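PDB 6NHX: ATP-dependent DNA ligase from Mycobacterium tuberculosis, which seals breaks in double-stranded DNA with ATP, as the ligase component of an enzyme that works with Ku in non-homologous end joining. Local coordinates for residues V18-W32 and H160-S172. The protein carries 1 engineered substitution. Sequence-based numbering, arbitrary orientation.
Sequences VAGLKASQWAFEGMW and HGWEGVIAKRRDS. Engineered in segment 18-32: Met31 (natural residue Lys). With ATP (adenosine-5'-triphosphate), chain B.
Glu29 and Lys168 meet at the adenine of ATP, on one face of an antiparallel strand pair. The pair forms part of the ATP pocket of the ligase (nucleotidyltransferase) domain: it brings Glu29, Gly30, Ile166 and Lys168 to the base, with Trp32 just beyond. Lys168 NZ lies 2.9 Å from Glu29 OE1, a salt bridge, and also donates to ATP N1. Beyond CG the lysine chain is fully extended (chi2 173°), which carries NZ to the base. Glu29 OE2 takes a nearly straight bond from ATP N6, at 2.8 Å, while Tyr124 OH bonds to OE1. The carboxylate is thus held at both oxygens, and Gly30 O is a second acceptor for N6. Trp32 N donates to ATP N7, so the adenine is read along its edge. Ile166 CG1 packs against the base, 3.5 Å from ATP C6. Met31, engineered in place of the natural lysine, touches Ile166 CD1 with CE and ATP C5' with SD.

Past Gly30, the edge of Trp32 points at the face of Trp162. Their six-membered rings are T-shaped, with planes at 75° and centroids 4.7 Å apart. His160 CB covers the opposite face of Trp162. At the Trp26-Arg169 end, Arg169 CG sits over the Trp26 ring in a CH-pi contact, 3.3 Å from the six-membered centroid. Leu21 CD1 covers the opposite face. Arg169 then turns at chi3 (69°) and grips Asp171 side-on through NE and NH2. Arg170 NE reaches Ala23 O at 2.9 Å, binding the turn before strand 26-31.

Backbone bonds join Ala27 with Lys168 and Glu29 with Ile166 in both directions. Strand 26-31 is an edge strand of its mixed sheet, and strand 164-169 pairs antiparallel with strand 184-187 on its other side. Helix 150-160 packs on Val18, Phe28 and Val165, whereas Tyr124 of helix 124-136 touches Ala27 and Lys168.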
ATOM      1  N   VAL A  18      -2.909 -11.002 -13.766  1.00 14.39           N
ATOM      2  CA  VAL A  18      -3.043 -10.139 -14.937  1.00 14.00           C
ATOM      3  C   VAL A  18      -2.389 -10.700 -16.192  1.00 13.38           C
ATOM      4  O   VAL A  18      -2.697 -10.223 -17.300  1.00 15.51           O
ATOM      5  CB  VAL A  18      -2.558  -8.691 -14.721  1.00 13.46           C
ATOM      6  CG1 VAL A  18      -3.294  -8.036 -13.571  1.00 12.99           C
ATOM      7  CG2 VAL A  18      -1.056  -8.651 -14.502  1.00 13.52           C
ATOM      8  N   ALA A  19      -1.509 -11.697 -16.057  1.00 16.18           N
ATOM      9  CA  ALA A  19      -0.911 -12.333 -17.216  1.00 19.69           C
ATOM     10  C   ALA A  19      -1.995 -13.191 -17.839  1.00 33.83           C
ATOM     11  O   ALA A  19      -2.550 -14.078 -17.183  1.00 55.84           O
ATOM     12  CB  ALA A  19       0.263 -13.210 -16.788  1.00 24.83           C
ATOM     13  N   GLY A  20      -2.313 -12.912 -19.098  1.00 30.56           N
ATOM     14  CA  GLY A  20      -3.464 -13.480 -19.767  1.00 17.49           C
ATOM     15  C   GLY A  20      -4.427 -12.426 -20.259  1.00 15.82           C
ATOM     16  O   GLY A  20      -5.115 -12.641 -21.259  1.00 20.33           O
ATOM     17  N   LEU A  21      -4.451 -11.262 -19.604  1.00 16.09           N
ATOM     18  CA  LEU A  21      -5.308 -10.163 -20.031  1.00 14.96           C
ATOM     19  C   LEU A  21      -4.701  -9.435 -21.230  1.00 17.42           C
ATOM     20  O   LEU A  21      -3.480  -9.264 -21.322  1.00 17.84           O
ATOM     21  CB  LEU A  21      -5.519  -9.188 -18.871  1.00 15.10           C
ATOM     22  CG  LEU A  21      -6.141  -9.835 -17.622  1.00 14.94           C
ATOM     23  CD1 LEU A  21      -6.292  -8.830 -16.488  1.00 15.68           C
ATOM     24  CD2 LEU A  21      -7.494 -10.458 -17.948  1.00 19.04           C
ATOM     25  N   LYS A  22      -5.554  -9.016 -22.154  1.00 18.29           N
ATOM     26  CA  LYS A  22      -5.101  -8.458 -23.421  1.00 22.87           C
ATOM     27  C   LYS A  22      -5.236  -6.943 -23.443  1.00 19.72           C
ATOM     28  O   LYS A  22      -6.208  -6.390 -22.927  1.00 19.49           O
ATOM     29  CB  LYS A  22      -5.905  -9.045 -24.581  1.00 22.55           C
ATOM     30  CG  LYS A  22      -5.705 -10.535 -24.765  1.00 26.75           C
ATOM     31  N   ALA A  23      -4.264  -6.276 -24.077  1.00 18.86           N
ATOM     32  CA  ALA A  23      -4.271  -4.818 -24.149  1.00 23.31           C
ATOM     33  C   ALA A  23      -5.507  -4.266 -24.851  1.00 20.33           C
ATOM     34  O   ALA A  23      -5.895  -3.126 -24.592  1.00 22.17           O
ATOM     35  CB  ALA A  23      -3.000  -4.317 -24.839  1.00 28.87           C
ATOM     36  N   SER A  24      -6.142  -5.046 -25.730  1.00 21.22           N
ATOM     37  CA  SER A  24      -7.317  -4.528 -26.424  1.00 25.83           C
ATOM     38  C   SER A  24      -8.440  -4.195 -25.450  1.00 22.35           C
ATOM     39  O   SER A  24      -9.187  -3.238 -25.671  1.00 25.91           O
ATOM     40  CB  SER A  24      -7.790  -5.519 -27.487  1.00 31.01           C
ATOM     41  OG  SER A  24      -7.948  -6.811 -26.930  1.00 39.84           O
ATOM     42  N   GLN A  25      -8.568  -4.959 -24.361  1.00 20.27           N
ATOM     43  CA  GLN A  25      -9.603  -4.699 -23.375  1.00 17.43           C
ATOM     44  C   GLN A  25      -9.102  -4.096 -22.071  1.00 17.99           C
ATOM     45  O   GLN A  25      -9.918  -3.543 -21.325  1.00 16.04           O
ATOM     46  CB  GLN A  25     -10.395  -5.978 -23.066  1.00 20.69           C
ATOM     47  CG  GLN A  25     -11.404  -6.343 -24.149  1.00 30.79           C
ATOM     48  CD  GLN A  25     -10.848  -7.332 -25.152  1.00 48.70           C
ATOM     49  OE1 GLN A  25     -10.919  -7.110 -26.362  1.00 57.72           O
ATOM     50  NE2 GLN A  25     -10.287  -8.432 -24.656  1.00 48.05           N
ATOM     51  N   TRP A  26      -7.796  -4.156 -21.780  1.00 14.33           N
ATOM     52  CA  TRP A  26      -7.296  -3.830 -20.454  1.00 12.11           C
ATOM     53  C   TRP A  26      -6.142  -2.845 -20.540  1.00 15.32           C
ATOM     54  O   TRP A  26      -5.253  -2.998 -21.381  1.00 16.24           O
ATOM     55  CB  TRP A  26      -6.799  -5.094 -19.731  1.00 13.18           C
ATOM     56  CG  TRP A  26      -7.866  -6.051 -19.402  1.00 13.08           C
ATOM     57  CD1 TRP A  26      -8.356  -7.015 -20.217  1.00 14.46           C
ATOM     58  CD2 TRP A  26      -8.604  -6.131 -18.182  1.00 12.82           C
ATOM     59  NE1 TRP A  26      -9.347  -7.709 -19.578  1.00 16.32           N
ATOM     60  CE2 TRP A  26      -9.510  -7.199 -18.316  1.00 14.43           C
ATOM     61  CE3 TRP A  26      -8.559  -5.434 -16.972  1.00 13.65           C
ATOM     62  CZ2 TRP A  26     -10.384  -7.569 -17.298  1.00 16.84           C
ATOM     63  CZ3 TRP A  26      -9.419  -5.794 -15.968  1.00 14.95           C
ATOM     64  CH2 TRP A  26     -10.322  -6.859 -16.129  1.00 16.68           C
ATOM     65  N   ALA A  27      -6.148  -1.871 -19.635  1.00 13.93           N
ATOM     66  CA  ALA A  27      -5.005  -1.004 -19.379  1.00 12.83           C
ATOM     67  C   ALA A  27      -4.283  -1.531 -18.149  1.00 13.39           C
ATOM     68  O   ALA A  27      -4.900  -2.150 -17.278  1.00 15.87           O
ATOM     69  CB  ALA A  27      -5.475   0.433 -19.139  1.00 14.39           C
ATOM     70  N   PHE A  28      -2.973  -1.287 -18.079  1.00 13.71           N
ATOM     71  CA  PHE A  28      -2.148  -1.815 -16.999  1.00 13.50           C
ATOM     72  C   PHE A  28      -1.396  -0.680 -16.326  1.00 13.70           C
ATOM     73  O   PHE A  28      -0.729   0.121 -16.995  1.00 15.90           O
ATOM     74  CB  PHE A  28      -1.177  -2.858 -17.538  1.00 11.82           C
ATOM     75  CG  PHE A  28      -1.876  -3.995 -18.209  1.00 13.67           C
ATOM     76  CD1 PHE A  28      -2.591  -4.923 -17.468  1.00 13.41           C
ATOM     77  CD2 PHE A  28      -1.876  -4.105 -19.587  1.00 14.58           C
ATOM     78  CE1 PHE A  28      -3.268  -5.951 -18.096  1.00 16.46           C
ATOM     79  CE2 PHE A  28      -2.564  -5.117 -20.216  1.00 17.53           C
ATOM     80  CZ  PHE A  28      -3.245  -6.056 -19.467  1.00 16.63           C
ATOM     81  N   GLU A  29      -1.533  -0.596 -15.006  1.00 11.72           N
ATOM     82  CA  GLU A  29      -0.848   0.405 -14.206  1.00 11.90           C
ATOM     83  C   GLU A  29       0.082  -0.276 -13.219  1.00 11.07           C
ATOM     84  O   GLU A  29      -0.164  -1.421 -12.805  1.00 13.11           O
ATOM     85  CB  GLU A  29      -1.864   1.206 -13.388  1.00 12.98           C
ATOM     86  CG  GLU A  29      -2.778   2.125 -14.190  1.00 14.24           C
ATOM     87  CD  GLU A  29      -3.672   2.969 -13.294  1.00 12.63           C
ATOM     88  OE1 GLU A  29      -4.773   3.328 -13.741  1.00 14.49           O
ATOM     89  OE2 GLU A  29      -3.275   3.263 -12.148  1.00 12.70           O
ATOM     90  N   GLY A  30       1.136   0.410 -12.816  1.00 11.47           N
ATOM     91  CA  GLY A  30       1.910  -0.042 -11.682  1.00 13.07           C
ATOM     92  C   GLY A  30       1.103  -0.005 -10.397  1.00 11.55           C
ATOM     93  O   GLY A  30       0.233   0.846 -10.195  1.00 12.58           O
ATOM     94  N   MET A  31       1.355  -0.988  -9.531  1.00 12.69           N
ATOM     95  CA  MET A  31       0.799  -0.987  -8.182  1.00 11.09           C
ATOM     96  C   MET A  31       1.740  -0.206  -7.267  1.00 13.20           C
ATOM     97  O   MET A  31       2.908  -0.583  -7.113  1.00 15.86           O
ATOM     98  CB  MET A  31       0.647  -2.417  -7.672  1.00 12.18           C
ATOM     99  CG  MET A  31       0.166  -2.469  -6.230  1.00 11.84           C
ATOM    100  SD  MET A  31       0.219  -4.136  -5.547  1.00 16.24           S
ATOM    101  CE  MET A  31      -1.092  -4.916  -6.492  1.00 14.32           C
ATOM    102  N   TRP A  32       1.222   0.862  -6.653  1.00 14.50           N
ATOM    103  CA  TRP A  32       2.004   1.776  -5.815  1.00 14.97           C
ATOM    104  C   TRP A  32       1.661   1.551  -4.342  1.00 17.42           C
ATOM    105  O   TRP A  32       0.514   1.773  -3.933  1.00 17.78           O
ATOM    106  CB  TRP A  32       1.724   3.235  -6.193  1.00 14.83           C
ATOM    107  CG  TRP A  32       1.687   3.486  -7.678  1.00 13.34           C
ATOM    108  CD1 TRP A  32       0.644   4.026  -8.397  1.00 14.38           C
ATOM    109  CD2 TRP A  32       2.718   3.181  -8.625  1.00 13.12           C
ATOM    110  NE1 TRP A  32       0.981   4.092  -9.738  1.00 14.26           N
ATOM    111  CE2 TRP A  32       2.238   3.555  -9.904  1.00 13.11           C
ATOM    112  CE3 TRP A  32       3.996   2.597  -8.522  1.00 14.93           C
ATOM    113  CZ2 TRP A  32       3.008   3.406 -11.064  1.00 12.60           C
ATOM    114  CZ3 TRP A  32       4.754   2.440  -9.679  1.00 17.19           C
ATOM    115  CH2 TRP A  32       4.256   2.846 -10.934  1.00 14.58           C
ATOM    116  N   HIS A 160      11.154  -2.797 -13.014  1.00 16.37           N
ATOM    117  CA  HIS A 160      11.232  -1.533 -12.291  1.00 16.26           C
ATOM    118  C   HIS A 160      11.341  -1.715 -10.783  1.00 18.64           C
ATOM    119  O   HIS A 160      11.641  -0.745 -10.074  1.00 19.97           O
ATOM    120  CB  HIS A 160       9.988  -0.691 -12.589  1.00 15.76           C
ATOM    121  CG  HIS A 160      10.026   0.022 -13.906  1.00 16.52           C
ATOM    122  ND1 HIS A 160      10.955   0.999 -14.201  1.00 29.83           N
ATOM    123  CD2 HIS A 160       9.219  -0.066 -14.990  1.00 21.18           C
ATOM    124  CE1 HIS A 160      10.734   1.461 -15.419  1.00 29.99           C
ATOM    125  NE2 HIS A 160       9.684   0.835 -15.918  1.00 29.81           N
ATOM    126  N   GLY A 161      11.112  -2.916 -10.264  1.00 17.11           N
ATOM    127  CA  GLY A 161      11.064  -3.089  -8.828  1.00 16.40           C
ATOM    128  C   GLY A 161       9.767  -2.662  -8.186  1.00 14.33           C
ATOM    129  O   GLY A 161       9.704  -2.534  -6.955  1.00 16.79           O
ATOM    130  N   TRP A 162       8.716  -2.478  -8.969  1.00 13.83           N
ATOM    131  CA  TRP A 162       7.427  -2.107  -8.421  1.00 13.66           C
ATOM    132  C   TRP A 162       6.748  -3.311  -7.769  1.00 13.49           C
ATOM    133  O   TRP A 162       7.149  -4.460  -7.968  1.00 14.59           O
ATOM    134  CB  TRP A 162       6.548  -1.521  -9.529  1.00 13.48           C
ATOM    135  CG  TRP A 162       7.129  -0.264 -10.131  1.00 14.37           C
ATOM    136  CD1 TRP A 162       8.066   0.556  -9.570  1.00 16.55           C
ATOM    137  CD2 TRP A 162       6.819   0.291 -11.411  1.00 14.72           C
ATOM    138  NE1 TRP A 162       8.342   1.600 -10.418  1.00 17.44           N
ATOM    139  CE2 TRP A 162       7.591   1.456 -11.554  1.00 14.70           C
ATOM    140  CE3 TRP A 162       5.946  -0.074 -12.439  1.00 17.52           C
ATOM    141  CZ2 TRP A 162       7.534   2.255 -12.699  1.00 16.09           C
ATOM    142  CZ3 TRP A 162       5.887   0.721 -13.575  1.00 17.74           C
ATOM    143  CH2 TRP A 162       6.671   1.874 -13.691  1.00 18.67           C
ATOM    144  N   GLU A 163       5.723  -3.034  -6.953  1.00 13.47           N
ATOM    145  CA  GLU A 163       5.096  -4.099  -6.165  1.00 14.44           C
ATOM    146  C   GLU A 163       4.264  -5.040  -7.033  1.00 12.53           C
ATOM    147  O   GLU A 163       4.121  -6.227  -6.706  1.00 12.20           O
ATOM    148  CB  GLU A 163       4.235  -3.497  -5.049  1.00 17.27           C
ATOM    149  CG  GLU A 163       3.774  -4.518  -3.990  1.00 17.42           C
ATOM    150  CD  GLU A 163       4.900  -4.991  -3.061  1.00 22.17           C
ATOM    151  OE1 GLU A 163       4.845  -6.147  -2.587  1.00 20.87           O
ATOM    152  OE2 GLU A 163       5.843  -4.222  -2.802  1.00 23.05           O
ATOM    153  N   GLY A 164       3.728  -4.550  -8.141  1.00 12.50           N
ATOM    154  CA  GLY A 164       2.821  -5.350  -8.943  1.00 12.53           C
ATOM    155  C   GLY A 164       2.164  -4.498 -10.008  1.00 10.46           C
ATOM    156  O   GLY A 164       2.705  -3.466 -10.424  1.00 11.54           O
ATOM    157  N   VAL A 165       0.989  -4.940 -10.427  1.00 11.34           N
ATOM    158  CA  VAL A 165       0.211  -4.311 -11.489  1.00 10.14           C
ATOM    159  C   VAL A 165      -1.246  -4.273 -11.077  1.00 10.52           C
ATOM    160  O   VAL A 165      -1.741  -5.211 -10.450  1.00 12.30           O
ATOM    161  CB  VAL A 165       0.394  -5.063 -12.830  1.00 12.31           C
ATOM    162  CG1 VAL A 165      -0.613  -4.651 -13.875  1.00 15.39           C
ATOM    163  CG2 VAL A 165       1.812  -4.913 -13.356  1.00 16.10           C
ATOM    164  N   ILE A 166      -1.940  -3.200 -11.437  1.00 11.76           N
ATOM    165  CA  ILE A 166      -3.399  -3.142 -11.435  1.00 12.02           C
ATOM    166  C   ILE A 166      -3.835  -3.089 -12.885  1.00 11.70           C
ATOM    167  O   ILE A 166      -3.500  -2.134 -13.602  1.00 12.26           O
ATOM    168  CB  ILE A 166      -3.967  -1.924 -10.684  1.00 14.19           C
ATOM    169  CG1 ILE A 166      -3.168  -1.619  -9.410  1.00 15.12           C
ATOM    170  CG2 ILE A 166      -5.483  -2.126 -10.441  1.00 12.95           C
ATOM    171  CD1 ILE A 166      -3.471  -2.566  -8.289  1.00 15.73           C
ATOM    172  N   ALA A 167      -4.608  -4.076 -13.316  1.00 12.00           N
ATOM    173  CA  ALA A 167      -5.242  -4.018 -14.622  1.00 12.38           C
ATOM    174  C   ALA A 167      -6.626  -3.413 -14.472  1.00 10.70           C
ATOM    175  O   ALA A 167      -7.374  -3.762 -13.556  1.00 12.71           O
ATOM    176  CB  ALA A 167      -5.380  -5.428 -15.202  1.00 12.20           C
ATOM    177  N   LYS A 168      -6.975  -2.495 -15.375  1.00 11.77           N
ATOM    178  CA  LYS A 168      -8.273  -1.843 -15.335  1.00 11.05           C
ATOM    179  C   LYS A 168      -8.911  -1.928 -16.713  1.00 11.94           C
ATOM    180  O   LYS A 168      -8.269  -1.613 -17.721  1.00 12.96           O
ATOM    181  CB  LYS A 168      -8.126  -0.388 -14.870  1.00 11.44           C
ATOM    182  CG  LYS A 168      -7.512  -0.305 -13.482  1.00 11.29           C
ATOM    183  CD  LYS A 168      -7.201   1.138 -13.071  1.00 11.61           C
ATOM    184  CE  LYS A 168      -6.579   1.203 -11.683  1.00 11.83           C
ATOM    185  NZ  LYS A 168      -6.195   2.612 -11.348  1.00 11.65           N
ATOM    186  N   ARG A 169     -10.156  -2.388 -16.762  1.00 12.52           N
ATOM    187  CA  ARG A 169     -10.819  -2.536 -18.050  1.00 13.42           C
ATOM    188  C   ARG A 169     -10.977  -1.180 -18.725  1.00 15.23           C
ATOM    189  O   ARG A 169     -11.411  -0.200 -18.105  1.00 16.45           O
ATOM    190  CB  ARG A 169     -12.195  -3.163 -17.845  1.00 16.38           C
ATOM    191  CG  ARG A 169     -12.190  -4.672 -17.803  1.00 19.54           C
ATOM    192  CD  ARG A 169     -13.592  -5.256 -18.000  1.00 23.73           C
ATOM    193  NE  ARG A 169     -14.057  -5.035 -19.363  1.00 29.36           N
ATOM    194  CZ  ARG A 169     -13.928  -5.909 -20.356  1.00 39.74           C
ATOM    195  NH1 ARG A 169     -13.360  -7.090 -20.140  1.00 36.84           N
ATOM    196  NH2 ARG A 169     -14.373  -5.601 -21.569  1.00 41.97           N
ATOM    197  N   ARG A 170     -10.622  -1.118 -20.009  1.00 13.67           N
ATOM    198  CA  ARG A 170     -10.673   0.156 -20.718  1.00 14.45           C
ATOM    199  C   ARG A 170     -12.091   0.718 -20.791  1.00 17.14           C
ATOM    200  O   ARG A 170     -12.265   1.941 -20.830  1.00 16.16           O
ATOM    201  CB  ARG A 170     -10.073  -0.013 -22.112  1.00 15.00           C
ATOM    202  CG  ARG A 170      -8.567  -0.250 -22.070  1.00 16.42           C
ATOM    203  CD  ARG A 170      -7.975  -0.504 -23.439  1.00 18.10           C
ATOM    204  NE  ARG A 170      -6.514  -0.537 -23.395  1.00 21.35           N
ATOM    205  CZ  ARG A 170      -5.735   0.540 -23.327  1.00 30.21           C
ATOM    206  NH1 ARG A 170      -6.271   1.749 -23.299  1.00 26.83           N
ATOM    207  NH2 ARG A 170      -4.417   0.406 -23.281  1.00 36.29           N
ATOM    208  N   ASP A 171     -13.103  -0.143 -20.813  1.00 16.47           N
ATOM    209  CA  ASP A 171     -14.492   0.283 -20.936  1.00 19.07           C
ATOM    210  C   ASP A 171     -15.184   0.517 -19.594  1.00 22.41           C
ATOM    211  O   ASP A 171     -16.398   0.741 -19.578  1.00 21.74           O
ATOM    212  CB  ASP A 171     -15.289  -0.731 -21.778  1.00 16.83           C
ATOM    213  CG  ASP A 171     -15.386  -2.105 -21.122  1.00 22.67           C
ATOM    214  OD1 ASP A 171     -15.852  -3.052 -21.796  1.00 27.52           O
ATOM    215  OD2 ASP A 171     -15.013  -2.257 -19.943  1.00 22.07           O
ATOM    216  N   SER A 172     -14.457   0.473 -18.472  1.00 15.63           N
ATOM    217  CA  SER A 172     -15.109   0.385 -17.170  1.00 17.35           C
ATOM    218  C   SER A 172     -15.449   1.760 -16.587  1.00 15.45           C
ATOM    219  O   SER A 172     -14.682   2.723 -16.699  1.00 14.47           O
ATOM    220  CB  SER A 172     -14.278  -0.436 -16.170  1.00 18.02           C
ATOM    221  OG  SER A 172     -12.983   0.089 -15.953  1.00 15.97           O
TER
HETATM  222  PG  ATP B1000      -7.237  -3.492  -0.379  1.00 17.91           P
HETATM  223  O1G ATP B1000      -7.421  -3.895  -1.828  1.00 17.33           O
HETATM  224  O2G ATP B1000      -8.413  -3.794   0.531  1.00 20.04           O
HETATM  225  O3G ATP B1000      -6.733  -2.067  -0.235  1.00 18.64           O
HETATM  226  PB  ATP B1000      -4.527  -4.164   0.505  1.00 22.60           P
HETATM  227  O1B ATP B1000      -3.902  -5.402   1.095  1.00 31.05           O
HETATM  228  O2B ATP B1000      -4.365  -2.815   1.171  1.00 33.43           O
HETATM  229  O3B ATP B1000      -6.085  -4.468   0.219  1.00 22.96           O
HETATM  230  PA  ATP B1000      -3.067  -4.867  -1.899  1.00 19.07           P
HETATM  231  O1A ATP B1000      -3.628  -6.254  -1.980  1.00 22.17           O
HETATM  232  O2A ATP B1000      -1.671  -4.537  -1.440  1.00 23.61           O
HETATM  233  O3A ATP B1000      -4.074  -3.998  -1.016  1.00 24.28           O
HETATM  234  O5' ATP B1000      -3.428  -4.082  -3.268  1.00 22.18           O
HETATM  235  C5' ATP B1000      -2.797  -2.843  -3.580  1.00 17.49           C
HETATM  236  C4' ATP B1000      -3.499  -1.671  -2.888  1.00 14.02           C
HETATM  237  O4' ATP B1000      -2.945  -0.471  -3.428  1.00 17.12           O
HETATM  238  C3' ATP B1000      -4.990  -1.613  -3.145  1.00 15.36           C
HETATM  239  O3' ATP B1000      -5.606  -0.879  -2.091  1.00 17.30           O
HETATM  240  C2' ATP B1000      -5.035  -0.779  -4.394  1.00 14.78           C
HETATM  241  O2' ATP B1000      -6.310  -0.153  -4.594  1.00 15.59           O
HETATM  242  C1' ATP B1000      -3.939   0.253  -4.149  1.00 17.37           C
HETATM  243  N9  ATP B1000      -3.277   0.674  -5.401  1.00 14.25           N
HETATM  244  C8  ATP B1000      -1.940   0.786  -5.602  1.00 14.33           C
HETATM  245  N7  ATP B1000      -1.674   1.235  -6.860  1.00 12.43           N
HETATM  246  C5  ATP B1000      -2.867   1.428  -7.453  1.00 11.63           C
HETATM  247  C6  ATP B1000      -3.303   1.863  -8.772  1.00 11.01           C
HETATM  248  N6  ATP B1000      -2.404   2.164  -9.717  1.00 12.23           N
HETATM  249  N1  ATP B1000      -4.622   1.924  -9.006  1.00 11.03           N
HETATM  250  C2  ATP B1000      -5.539   1.612  -8.083  1.00 11.57           C
HETATM  251  N3  ATP B1000      -5.213   1.187  -6.852  1.00 12.55           N
HETATM  252  C4  ATP B1000      -3.912   1.063  -6.505  1.00 12.76           C
HETATM  253  O   HOH W   1     -12.511  -2.841 -22.062  1.00 19.83           O
HETATM  254  O   HOH W   2      -2.845  -2.108 -22.346  1.00 28.66           O
HETATM  255  O   HOH W   3       5.538  -0.140  -6.679  1.00 16.21           O